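Local coordinates for initiator protein NS1 (Human bocavirus, PDB 4KW3) that probably binds the viral replication origin and nicks one strand to start rolling-circle DNA replication, this chain being its N-terminal origin-recognition and nickase domain, at residues Phe11-Phe16 with Val120-Ser126; Ala36-His40 with Arg148-Leu152; Cys134-Tyr138 with Gly179-Met185; Leu213-Arg217 with Thr229-Phe235. One frame throughout, in Å; residues are numbered along the deposited sequence.

Interaction 1 (Phe11-Phe16 with Val120-Ser126); sequences FSQPAF and VGGEGLS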
loop_
_atom_site.group_PDB
_atom_site.type_symbol
_atom_site.label_atom_id
_atom_site.label_comp_id
_atom_site.label_asym_id
_atom_site.label_seq_id
_atom_site.Cartn_x
_atom_site.Cartn_y
_atom_site.Cartn_z
ATOM N N PHE A 11 -16.386 -10.291 1.716
ATOM C CA PHE A 11 -15.233 -10.280 0.822
ATOM C C PHE A 11 -15.267 -11.431 -0.185
ATOM O O PHE A 11 -15.182 -12.586 0.208
ATOM C CB PHE A 11 -13.917 -10.328 1.620
ATOM C CG PHE A 11 -12.739 -9.758 0.870
ATOM C CD1 PHE A 11 -12.112 -10.494 -0.136
ATOM C CD2 PHE A 11 -12.266 -8.471 1.161
ATOM C CE1 PHE A 11 -11.042 -9.968 -0.847
ATOM C CE2 PHE A 11 -11.181 -7.942 0.476
ATOM C CZ PHE A 11 -10.570 -8.695 -0.544
ATOM N N SER A 12 -15.351 -11.096 -1.477
ATOM C CA SER A 12 -15.446 -12.078 -2.568
ATOM C C SER A 12 -14.376 -13.158 -2.559
ATOM O O SER A 12 -13.182 -12.865 -2.451
ATOM C CB SER A 12 -15.392 -11.365 -3.917
ATOM O OG SER A 12 -16.581 -10.636 -4.145
ATOM N N GLN A 13 -14.805 -14.405 -2.722
ATOM C CA GLN A 13 -13.878 -15.533 -2.775
ATOM C C GLN A 13 -13.774 -16.081 -4.216
ATOM O O GLN A 13 -14.652 -15.823 -5.042
ATOM C CB GLN A 13 -14.301 -16.612 -1.767
ATOM C CG GLN A 13 -14.204 -16.199 -0.298
ATOM C CD GLN A 13 -13.119 -16.942 0.451
ATOM O OE1 GLN A 13 -11.938 -16.915 0.075
ATOM N NE2 GLN A 13 -13.518 -17.635 1.513
ATOM N N PRO A 14 -12.667 -16.771 -4.549
ATOM C CA PRO A 14 -11.493 -17.008 -3.701
ATOM C C PRO A 14 -10.673 -15.720 -3.580
ATOM O O PRO A 14 -10.698 -14.889 -4.505
ATOM C CB PRO A 14 -10.718 -18.072 -4.481
ATOM C CG PRO A 14 -11.033 -17.776 -5.912
ATOM C CD PRO A 14 -12.470 -17.294 -5.917
ATOM N N ALA A 15 -9.996 -15.548 -2.446
ATOM C CA ALA A 15 -9.180 -14.352 -2.198
ATOM C C ALA A 15 -7.704 -14.701 -2.070
ATOM O O ALA A 15 -7.340 -15.752 -1.538
ATOM C CB ALA A 15 -9.660 -13.600 -0.933
ATOM N N PHE A 16 -6.854 -13.798 -2.535
ATOM C CA PHE A 16 -5.417 -14.018 -2.490
ATOM C C PHE A 16 -4.720 -12.769 -1.984
ATOM O O PHE A 16 -5.233 -11.652 -2.129
ATOM C CB PHE A 16 -4.906 -14.436 -3.877
ATOM C CG PHE A 16 -5.550 -15.685 -4.382
ATOM C CD1 PHE A 16 -6.750 -15.626 -5.089
ATOM C CD2 PHE A 16 -4.987 -16.941 -4.100
ATOM C CE1 PHE A 16 -7.374 -16.796 -5.529
ATOM C CE2 PHE A 16 -5.600 -18.112 -4.541
ATOM C CZ PHE A 16 -6.793 -18.038 -5.258
ATOM N N VAL A 120 -6.997 -9.408 -2.724
ATOM C CA VAL A 120 -7.921 -9.334 -3.838
ATOM C C VAL A 120 -8.694 -10.646 -4.032
ATOM O O VAL A 120 -8.133 -11.755 -3.928
ATOM C CB VAL A 120 -7.185 -8.928 -5.121
ATOM C CG1 VAL A 120 -5.942 -9.806 -5.339
ATOM C CG2 VAL A 120 -8.121 -8.974 -6.299
ATOM N N GLY A 121 -9.987 -10.514 -4.313
ATOM C CA GLY A 121 -10.836 -11.676 -4.467
ATOM C C GLY A 121 -11.961 -11.449 -5.452
ATOM O O GLY A 121 -12.516 -10.352 -5.551
ATOM N N GLY A 122 -12.326 -12.509 -6.160
ATOM C CA GLY A 122 -13.357 -12.416 -7.167
ATOM C C GLY A 122 -13.105 -13.361 -8.313
ATOM O O GLY A 122 -12.072 -14.031 -8.356
ATOM N N GLU A 123 -14.071 -13.409 -9.228
ATOM C CA GLU A 123 -14.049 -14.269 -10.406
ATOM C C GLU A 123 -12.836 -13.934 -11.259
ATOM O O GLU A 123 -12.495 -12.769 -11.394
ATOM C CB GLU A 123 -15.334 -14.062 -11.214
ATOM C CG GLU A 123 -15.734 -15.214 -12.104
ATOM C CD GLU A 123 -17.134 -15.048 -12.677
ATOM O OE1 GLU A 123 -17.675 -13.921 -12.632
ATOM O OE2 GLU A 123 -17.699 -16.051 -13.158
ATOM N N GLY A 124 -12.180 -14.951 -11.815
ATOM C CA GLY A 124 -11.002 -14.745 -12.641
ATOM C C GLY A 124 -9.687 -15.087 -11.960
ATOM O O GLY A 124 -8.682 -15.331 -12.639
ATOM N N LEU A 125 -9.681 -15.075 -10.625
ATOM C CA LEU A 125 -8.545 -15.583 -9.856
ATOM C C LEU A 125 -8.881 -16.955 -9.297
ATOM O O LEU A 125 -10.046 -17.260 -9.022
ATOM C CB LEU A 125 -8.150 -14.661 -8.696
ATOM C CG LEU A 125 -7.356 -13.394 -8.985
ATOM C CD1 LEU A 125 -7.180 -12.618 -7.709
ATOM C CD2 LEU A 125 -6.006 -13.725 -9.574
ATOM N N SER A 126 -7.858 -17.789 -9.155
ATOM C CA SER A 126 -8.025 -19.103 -8.546
ATOM C C SER A 126 -6.659 -19.624 -8.112
ATOM O O SER A 126 -5.637 -19.023 -8.446
ATOM C CB SER A 126 -8.647 -20.066 -9.558
ATOM O OG SER A 126 -7.722 -20.362 -10.595
#
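Phe11 reaches Gly121 just ahead of the antiparallel pairing of strands 15-21 and 114-122. Strand 114-122 carries the predicted RCR-2 motif, His115-Cys116-His117, as in HUH-type nucleases. Phe11 swings CG anti to its own N (chi1 -156°), which places CE1 3.7 Å from Gly121 N. Its ring also packs on Asp102 and Ile104 of strand 101-109. The Ser12 carbonyl comes up to Gly121, with a CA-H...O contact of 3.3 Å from Gly121 CA to Ser12 O. Gly121 has no side chain on that face, so the loop can lie close. Pro14 follows a cis peptide bond. Its O takes a weak hydrogen bond from Gly122 N at 3.3 Å, and its ring carbon CG faces Leu125 O. Ala15 then stands across from Gly121 as a non-hydrogen-bonded pair. Phe16 and Val120 form the hydrogen-bonded pair: Phe16 N to Val120 O is 2.8 Å and Val120 N to Phe16 O is 2.9 Å. A type II turn from Gly122 to Leu125 folds the second segment back beside the Phe16 ring. There Phe16 CE1 lies 3.9 Å from Leu125 CB, while Phe16 CZ comes 3.3 Å from Ser126 C, the ring lying obliquely to that carbonyl.

Interaction 2 (Ala36-His40 with Arg148-Leu152); sequences ALLAH and RCKSL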
loop_
_atom_site.group_PDB
_atom_site.type_symbol
_atom_site.label_atom_id
_atom_site.label_comp_id
_atom_site.label_asym_id
_atom_site.label_seq_id
_atom_site.Cartn_x
_atom_site.Cartn_y
_atom_site.Cartn_z
ATOM N N ALA A 36 8.938 13.657 -4.704
ATOM C CA ALA A 36 8.786 14.417 -5.932
ATOM C C ALA A 36 8.164 13.580 -7.059
ATOM O O ALA A 36 7.230 14.034 -7.741
ATOM C CB ALA A 36 10.142 14.984 -6.362
ATOM N N LEU A 37 8.679 12.363 -7.241
ATOM C CA LEU A 37 8.204 11.471 -8.302
ATOM C C LEU A 37 6.745 11.023 -8.105
ATOM O O LEU A 37 5.989 10.910 -9.070
ATOM C CB LEU A 37 9.140 10.269 -8.457
ATOM C CG LEU A 37 10.505 10.490 -9.125
ATOM C CD1 LEU A 37 11.414 9.267 -8.938
ATOM C CD2 LEU A 37 10.366 10.829 -10.602
ATOM N N LEU A 38 6.354 10.753 -6.858
ATOM C CA LEU A 38 5.016 10.229 -6.581
ATOM C C LEU A 38 4.032 11.248 -6.006
ATOM O O LEU A 38 2.819 11.107 -6.179
ATOM C CB LEU A 38 5.091 9.032 -5.625
ATOM C CG LEU A 38 6.010 7.901 -6.073
ATOM C CD1 LEU A 38 5.957 6.766 -5.074
ATOM C CD2 LEU A 38 5.651 7.426 -7.480
ATOM N N ALA A 39 4.543 12.270 -5.328
ATOM C CA ALA A 39 3.681 13.182 -4.575
ATOM C C ALA A 39 4.121 14.621 -4.785
ATOM O O ALA A 39 4.317 15.383 -3.822
ATOM C CB ALA A 39 3.708 12.827 -3.092
ATOM N N HIS A 40 4.307 14.986 -6.048
ATOM C CA HIS A 40 4.740 16.327 -6.339
ATOM C C HIS A 40 3.730 17.328 -5.772
ATOM O O HIS A 40 2.518 17.173 -5.959
ATOM C CB HIS A 40 4.926 16.532 -7.832
ATOM C CG HIS A 40 5.486 17.871 -8.168
ATOM N ND1 HIS A 40 6.507 18.447 -7.439
ATOM C CD2 HIS A 40 5.143 18.772 -9.118
ATOM C CE1 HIS A 40 6.787 19.632 -7.947
ATOM N NE2 HIS A 40 5.972 19.854 -8.963
ATOM N N ARG A 148 2.649 7.871 -13.054
ATOM C CA ARG A 148 2.545 8.880 -12.012
ATOM C C ARG A 148 3.834 9.705 -11.951
ATOM O O ARG A 148 3.787 10.936 -11.806
ATOM C CB ARG A 148 2.242 8.236 -10.653
ATOM C CG ARG A 148 2.216 9.230 -9.536
ATOM C CD ARG A 148 1.015 10.156 -9.638
ATOM N NE ARG A 148 1.336 11.469 -9.080
ATOM C CZ ARG A 148 0.542 12.180 -8.283
ATOM N NH1 ARG A 148 -0.636 11.700 -7.894
ATOM N NH2 ARG A 148 0.947 13.370 -7.852
ATOM N N CYS A 149 4.975 9.027 -12.105
ATOM C CA CYS A 149 6.279 9.692 -12.157
ATOM C C CYS A 149 6.343 10.785 -13.204
ATOM O O CYS A 149 6.970 11.818 -12.997
ATOM C CB CYS A 149 7.394 8.683 -12.467
ATOM S SG CYS A 149 7.835 7.638 -11.063
ATOM N N LYS A 150 5.693 10.550 -14.331
ATOM C CA LYS A 150 5.734 11.479 -15.441
ATOM C C LYS A 150 4.961 12.781 -15.160
ATOM O O LYS A 150 5.180 13.785 -15.839
ATOM C CB LYS A 150 5.242 10.794 -16.710
ATOM C CG LYS A 150 6.228 9.792 -17.258
ATOM C CD LYS A 150 5.581 9.001 -18.361
ATOM C CE LYS A 150 6.463 7.872 -18.811
ATOM N NZ LYS A 150 5.681 6.990 -19.700
ATOM N N SER A 151 4.038 12.756 -14.198
ATOM C CA SER A 151 3.275 13.968 -13.867
ATOM C C SER A 151 4.194 15.097 -13.361
ATOM O O SER A 151 3.951 16.285 -13.638
ATOM C CB SER A 151 2.156 13.677 -12.869
ATOM O OG SER A 151 2.696 13.338 -11.614
ATOM N N LEU A 152 5.268 14.708 -12.673
ATOM C CA LEU A 152 6.311 15.647 -12.270
ATOM C C LEU A 152 6.839 16.429 -13.470
ATOM O O LEU A 152 7.183 17.600 -13.347
ATOM C CB LEU A 152 7.466 14.907 -11.594
ATOM C CG LEU A 152 8.669 15.763 -11.194
ATOM C CD1 LEU A 152 8.217 16.877 -10.272
ATOM C CD2 LEU A 152 9.766 14.918 -10.532
HETATM O O HOH W 1 4.413 13.333 -9.224
#
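Leu37 and Cys149 meet where helices 31-38 and 134-149 come together near their C-terminal ends. Cys149 SG sits 3.9 Å from Leu37 CB, and Leu37 CD2 lies alongside the same sulfur. The backbones are close too: Cys149 CA gives a CA-H...O contact to Leu37 O at 3.3 Å. A water donates to both Leu37 O and Ser151 OG, at 2.9 Å each, and so bridges the segments. Ser151 OG is held in turn by its bond to Arg148 O.

Leu152 turns CG away from its own N (chi1 177°) and spreads its two methyls over different partners. CD2 packs on Ala36 CB and Leu37 CD2. CD1 stands over the middle of the His40 ring in a CH-pi contact, 3.6 Å from the centroid. The ring nitrogen ND1 of His40 is bonded to Glu43, which limits how the ring can turn. Arg148 bends at chi2 and chi3, bringing its guanidinium flat across Leu38 O. That oxygen lies over the face, 3.1 Å above the plane, and takes no hydrogen bond from Arg148 NE or NH2.

Phe158 and helix 160-177 adjoin the apolar side. This is plain helix-end packing in the helical part of the nuclease domain, away from its predicted metal and tyrosine sites.

Interaction 3 (Cys134-Tyr138 with Gly179-Met185); sequences CAQFY and GVTGGNM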
loop_
_atom_site.group_PDB
_atom_site.type_symbol
_atom_site.label_atom_id
_atom_site.label_comp_id
_atom_site.label_asym_id
_atom_site.label_seq_id
_atom_site.Cartn_x
_atom_site.Cartn_y
_atom_site.Cartn_z
ATOM N N CYS A 134 1.757 -13.270 -10.728
ATOM C CA CYS A 134 2.673 -12.329 -10.103
ATOM C C CYS A 134 3.379 -11.355 -11.062
ATOM O O CYS A 134 3.370 -10.155 -10.829
ATOM C CB CYS A 134 3.710 -13.043 -9.231
ATOM S SG CYS A 134 3.115 -13.466 -7.596
ATOM N N ALA A 135 4.002 -11.859 -12.121
ATOM C CA ALA A 135 4.747 -10.979 -13.026
ATOM C C ALA A 135 3.837 -9.972 -13.740
ATOM O O ALA A 135 4.159 -8.783 -13.854
ATOM C CB ALA A 135 5.551 -11.791 -14.030
ATOM N N GLN A 136 2.698 -10.463 -14.206
ATOM C CA GLN A 136 1.709 -9.636 -14.863
ATOM C C GLN A 136 1.248 -8.529 -13.914
ATOM O O GLN A 136 1.193 -7.357 -14.292
ATOM C CB GLN A 136 0.535 -10.514 -15.295
ATOM C CG GLN A 136 -0.619 -9.806 -15.956
ATOM C CD GLN A 136 -1.866 -10.677 -16.049
ATOM O OE1 GLN A 136 -1.943 -11.748 -15.439
ATOM N NE2 GLN A 136 -2.832 -10.239 -16.849
ATOM N N PHE A 137 0.937 -8.915 -12.678
ATOM C CA PHE A 137 0.465 -7.996 -11.656
ATOM C C PHE A 137 1.550 -6.956 -11.390
ATOM O O PHE A 137 1.273 -5.756 -11.334
ATOM C CB PHE A 137 0.115 -8.762 -10.377
ATOM C CG PHE A 137 -0.812 -8.019 -9.441
ATOM C CD1 PHE A 137 -1.176 -6.696 -9.688
ATOM C CD2 PHE A 137 -1.316 -8.648 -8.307
ATOM C CE1 PHE A 137 -2.035 -6.012 -8.825
ATOM C CE2 PHE A 137 -2.154 -7.970 -7.436
ATOM C CZ PHE A 137 -2.524 -6.651 -7.698
ATOM N N TYR A 138 2.781 -7.435 -11.234
ATOM C CA TYR A 138 3.960 -6.592 -11.050
ATOM C C TYR A 138 4.077 -5.544 -12.161
ATOM O O TYR A 138 4.344 -4.369 -11.889
ATOM C CB TYR A 138 5.220 -7.456 -11.034
ATOM C CG TYR A 138 6.490 -6.742 -10.605
ATOM C CD1 TYR A 138 6.516 -5.931 -9.472
ATOM C CD2 TYR A 138 7.676 -6.907 -11.319
ATOM C CE1 TYR A 138 7.690 -5.289 -9.071
ATOM C CE2 TYR A 138 8.839 -6.275 -10.935
ATOM C CZ TYR A 138 8.843 -5.461 -9.816
ATOM O OH TYR A 138 10.010 -4.843 -9.447
ATOM N N GLY A 179 8.169 -12.172 -17.346
ATOM C CA GLY A 179 7.905 -13.044 -16.219
ATOM C C GLY A 179 8.894 -13.021 -15.077
ATOM O O GLY A 179 8.835 -13.856 -14.179
ATOM N N VAL A 180 9.782 -12.042 -15.078
ATOM C CA VAL A 180 10.691 -11.868 -13.958
ATOM C C VAL A 180 10.205 -10.741 -13.040
ATOM O O VAL A 180 9.849 -9.667 -13.514
ATOM C CB VAL A 180 12.102 -11.537 -14.471
ATOM C CG1 VAL A 180 13.066 -11.327 -13.309
ATOM C CG2 VAL A 180 12.579 -12.640 -15.381
ATOM N N THR A 181 10.196 -10.988 -11.729
ATOM C CA THR A 181 9.771 -9.982 -10.746
ATOM C C THR A 181 10.883 -9.575 -9.789
ATOM O O THR A 181 10.723 -8.629 -9.010
ATOM C CB THR A 181 8.646 -10.490 -9.848
ATOM O OG1 THR A 181 9.172 -11.503 -8.977
ATOM C CG2 THR A 181 7.514 -11.050 -10.663
ATOM N N GLY A 182 11.979 -10.325 -9.806
ATOM C CA GLY A 182 13.082 -10.080 -8.901
ATOM C C GLY A 182 12.733 -10.302 -7.445
ATOM O O GLY A 182 13.449 -9.840 -6.570
ATOM N N GLY A 183 11.639 -11.008 -7.178
ATOM C CA GLY A 183 11.184 -11.202 -5.811
ATOM C C GLY A 183 10.350 -10.060 -5.244
ATOM O O GLY A 183 9.949 -10.097 -4.084
ATOM N N ASN A 184 10.087 -9.050 -6.068
ATOM C CA ASN A 184 9.367 -7.849 -5.654
ATOM C C ASN A 184 7.863 -7.949 -5.814
ATOM O O ASN A 184 7.136 -6.984 -5.585
ATOM C CB ASN A 184 9.885 -6.647 -6.427
ATOM C CG ASN A 184 11.359 -6.473 -6.259
ATOM O OD1 ASN A 184 11.832 -6.221 -5.157
ATOM N ND2 ASN A 184 12.102 -6.631 -7.338
ATOM N N MET A 185 7.400 -9.105 -6.264
ATOM C CA MET A 185 5.969 -9.368 -6.304
ATOM C C MET A 185 5.788 -10.822 -5.884
ATOM O O MET A 185 6.188 -11.741 -6.603
ATOM C CB MET A 185 5.387 -9.117 -7.708
ATOM C CG MET A 185 3.872 -9.077 -7.723
ATOM S SD MET A 185 3.312 -7.787 -6.588
ATOM C CE MET A 185 1.564 -7.902 -6.753
#
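Met185 and Phe137 form the inner end of this contact between the start of helix 134-149 and the loop leading into strand 185-191, whose first residue is Met185. Met185 carries CG anti to its N (chi1 -167°) and bends at chi2, so that CE reaches over one face of the Phe137 ring. The methyl sits 3.8 Å from the ring centroid, offset toward the rim. Its SD is farther off, 5.4 Å from the centroid, in an oblique Met-aromatic contact. Met185 CB packs on Tyr138 CB at 3.7 Å, and Met185 CG lies against Cys134. Tyr18 and Ile118 of the sheet close in on this buried cluster.

The Tyr138 ring runs outward from there. It leans obliquely against the Thr181 backbone, with Tyr138 CE2 3.6 Å from Thr181 O, and against Asn184 CB at CE1. That carbonyl is gripped twice, by Asn184 N at 3.0 Å and by Asn184 ND2 at 2.9 Å. Thr181 OG1 also accepts from Gly183 N, an ST turn inside the type I' turn from Thr181 to Asn184.

The outer side is more open to solvent: Ala135 CB meets Gly179 CA, but Gly179 and Val180 are exposed and Val180 CB points away. Gly179 is the C-prime residue of the Schellman motif ending helix 160-177. The connection from helix 160-177 to strand 185-191 thus packs against the start of helix 134-149, beside the sheet of this nuclease domain, with the Met185 side chain about 9 Å from that of His117, a predicted metal ligand.

Interaction 4 (Leu213-Arg217 with Thr229-Phe235); sequences LPKNR and TSPDNWF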
loop_
_atom_site.group_PDB
_atom_site.type_symbol
_atom_site.label_atom_id
_atom_site.label_comp_id
_atom_site.label_asym_id
_atom_site.label_seq_id
_atom_site.Cartn_x
_atom_site.Cartn_y
_atom_site.Cartn_z
ATOM N N LEU A 213 -4.791 -4.079 10.122
ATOM C CA LEU A 213 -5.385 -2.992 10.900
ATOM C C LEU A 213 -4.594 -2.506 12.116
ATOM O O LEU A 213 -4.353 -1.305 12.262
ATOM C CB LEU A 213 -6.820 -3.321 11.307
ATOM C CG LEU A 213 -7.838 -3.061 10.205
ATOM C CD1 LEU A 213 -9.215 -3.081 10.800
ATOM C CD2 LEU A 213 -7.529 -1.727 9.527
ATOM N N PRO A 214 -4.158 -3.428 12.984
ATOM C CA PRO A 214 -3.618 -2.886 14.242
ATOM C C PRO A 214 -2.163 -2.433 14.140
ATOM O O PRO A 214 -1.270 -2.973 14.776
ATOM C CB PRO A 214 -3.797 -4.047 15.220
ATOM C CG PRO A 214 -3.727 -5.274 14.368
ATOM C CD PRO A 214 -4.189 -4.904 12.975
ATOM N N LYS A 215 -1.950 -1.417 13.317
ATOM C CA LYS A 215 -0.643 -0.797 13.179
ATOM C C LYS A 215 -0.797 0.709 13.382
ATOM O O LYS A 215 -1.874 1.270 13.169
ATOM C CB LYS A 215 -0.051 -1.091 11.798
ATOM C CG LYS A 215 0.094 -2.565 11.491
ATOM C CD LYS A 215 0.758 -2.781 10.152
ATOM C CE LYS A 215 0.912 -4.262 9.833
ATOM N NZ LYS A 215 1.900 -4.478 8.739
ATOM N N ASN A 216 0.276 1.373 13.790
ATOM C CA ASN A 216 0.225 2.826 13.890
ATOM C C ASN A 216 0.684 3.412 12.566
ATOM O O ASN A 216 1.358 2.741 11.783
ATOM C CB ASN A 216 1.076 3.319 15.051
ATOM C CG ASN A 216 0.619 2.744 16.383
ATOM O OD1 ASN A 216 -0.585 2.699 16.672
ATOM N ND2 ASN A 216 1.572 2.319 17.213
ATOM N N ARG A 217 0.269 4.642 12.286
ATOM C CA ARG A 217 0.657 5.283 11.048
ATOM C C ARG A 217 2.016 5.938 11.101
ATOM O O ARG A 217 2.362 6.588 12.096
ATOM C CB ARG A 217 -0.363 6.332 10.610
ATOM C CG ARG A 217 -0.119 6.773 9.169
ATOM C CD ARG A 217 -1.194 7.665 8.640
ATOM N NE ARG A 217 -1.260 8.910 9.370
ATOM C CZ ARG A 217 -1.860 9.990 8.900
ATOM N NH1 ARG A 217 -2.413 9.924 7.704
ATOM N NH2 ARG A 217 -1.899 11.118 9.614
ATOM N N THR A 229 0.237 9.489 14.078
ATOM C CA THR A 229 -0.941 8.788 14.614
ATOM C C THR A 229 -1.554 9.590 15.726
ATOM O O THR A 229 -0.856 10.004 16.664
ATOM C CB THR A 229 -0.569 7.373 15.178
ATOM O OG1 THR A 229 0.168 6.639 14.190
ATOM C CG2 THR A 229 -1.802 6.589 15.618
ATOM N N SER A 230 -2.856 9.821 15.630
ATOM C CA SER A 230 -3.573 10.516 16.698
ATOM C C SER A 230 -3.862 9.566 17.859
ATOM O O SER A 230 -4.110 8.383 17.659
ATOM C CB SER A 230 -4.846 11.158 16.155
ATOM O OG SER A 230 -5.733 10.173 15.669
ATOM N N PRO A 231 -3.834 10.092 19.087
ATOM C CA PRO A 231 -3.881 9.270 20.306
ATOM C C PRO A 231 -5.007 8.239 20.386
ATOM O O PRO A 231 -4.718 7.110 20.739
ATOM C CB PRO A 231 -4.000 10.317 21.397
ATOM C CG PRO A 231 -3.200 11.445 20.838
ATOM C CD PRO A 231 -3.504 11.492 19.387
ATOM N N ASP A 232 -6.231 8.580 20.004
ATOM C CA ASP A 232 -7.327 7.598 19.960
ATOM C C ASP A 232 -7.095 6.422 18.994
ATOM O O ASP A 232 -7.818 5.423 19.010
ATOM C CB ASP A 232 -8.623 8.294 19.575
ATOM C CG ASP A 232 -9.070 9.284 20.619
ATOM O OD1 ASP A 232 -8.556 9.223 21.758
ATOM O OD2 ASP A 232 -9.933 10.123 20.294
ATOM N N ASN A 233 -6.092 6.538 18.141
ATOM C CA ASN A 233 -5.834 5.487 17.179
ATOM C C ASN A 233 -4.516 4.766 17.406
ATOM O O ASN A 233 -4.020 4.047 16.539
ATOM C CB ASN A 233 -5.910 6.077 15.776
ATOM C CG ASN A 233 -7.301 6.574 15.451
ATOM O OD1 ASN A 233 -8.163 5.788 15.054
ATOM N ND2 ASN A 233 -7.542 7.879 15.657
ATOM N N TRP A 234 -3.974 4.920 18.604
ATOM C CA TRP A 234 -2.697 4.310 18.917
ATOM C C TRP A 234 -2.864 2.886 19.395
ATOM O O TRP A 234 -3.645 2.608 20.302
ATOM C CB TRP A 234 -1.968 5.112 19.960
ATOM C CG TRP A 234 -0.610 4.614 20.225
ATOM C CD1 TRP A 234 -0.207 3.813 21.260
ATOM C CD2 TRP A 234 0.560 4.903 19.452
ATOM N NE1 TRP A 234 1.152 3.596 21.174
ATOM C CE2 TRP A 234 1.642 4.248 20.069
ATOM C CE3 TRP A 234 0.795 5.653 18.292
ATOM C CZ2 TRP A 234 2.936 4.328 19.578
ATOM C CZ3 TRP A 234 2.093 5.730 17.797
ATOM C CH2 TRP A 234 3.142 5.079 18.442
ATOM N N PHE A 235 -2.151 1.981 18.745
ATOM C CA PHE A 235 -2.183 0.581 19.111
ATOM C C PHE A 235 -0.974 0.336 19.988
ATOM O O PHE A 235 0.169 0.366 19.504
ATOM C CB PHE A 235 -2.142 -0.290 17.867
ATOM C CG PHE A 235 -3.455 -0.372 17.127
ATOM C CD1 PHE A 235 -4.435 -1.279 17.509
ATOM C CD2 PHE A 235 -3.689 0.431 16.012
ATOM C CE1 PHE A 235 -5.629 -1.391 16.776
ATOM C CE2 PHE A 235 -4.887 0.349 15.289
ATOM C CZ PHE A 235 -5.865 -0.562 15.682
#
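Asn216 supplies most of the polar grip, with both ends of its amide used on the backbone of Phe235. Phe235 N donates to a lone pair of Asn216 OD1 at 2.7 Å, almost straight at 178°. Asn216 ND2 returns a weak bond to Phe235 O at 3.3 Å. The side chain thus pairs with one residue's N-H and C=O as a neighbouring strand might. A second polar link is weak: Arg217 N reaches Thr229 OG1 at 2.8 Å, with a bent angle of 129°. That hydroxyl is also bonded to Pro225 O.

Flat groups make the stacking contacts. The Asn216 amide lies over one face of the Trp234 indole, the planes only 12° apart, with ND2 3.2 Å above the ring. The two bonds to Phe235 help to fix the amide in this pose. Pro214 CA stands over the centre of the Phe235 ring in a CH-pi contact, 3.4 Å from the centroid. Pro214 CB lies by CE1 of the same ring.

Pro214 centres an inverse gamma turn, so the chain bends sharply just after helix 204-212, which holds the predicted nuclease tyrosine, Tyr211. The Lys215 side chain takes no part; its NZ forms a salt bridge with Glu108 of strand 101-109, a predicted metal ligand. Strand 216-217 runs parallel to strand 241-247, and His261 of helix 257-268 meets the Phe235 ring edge-to-face.

Interactions 1 and 4 both reach the central sheet, yet their centres are about 29 Å apart. Interaction 1 is held by strand pairing, whereas interaction 4 relies on a side-chain amide that binds backbone. Interactions 2 and 3 share helix 134-149, near its end and at its start, about 23 Å between centres. Both are mainly apolar, and neither has a clear direct hydrogen bond across its segments, though a water bridges interaction 2. Interaction 2 is the buried one; the other three are partly buried. Interactions 3 and 4 lie on opposite sides of the chain's centre. Interaction 4 includes part of the RCR-3 motif, while interaction 2 is remote from the annotated sites.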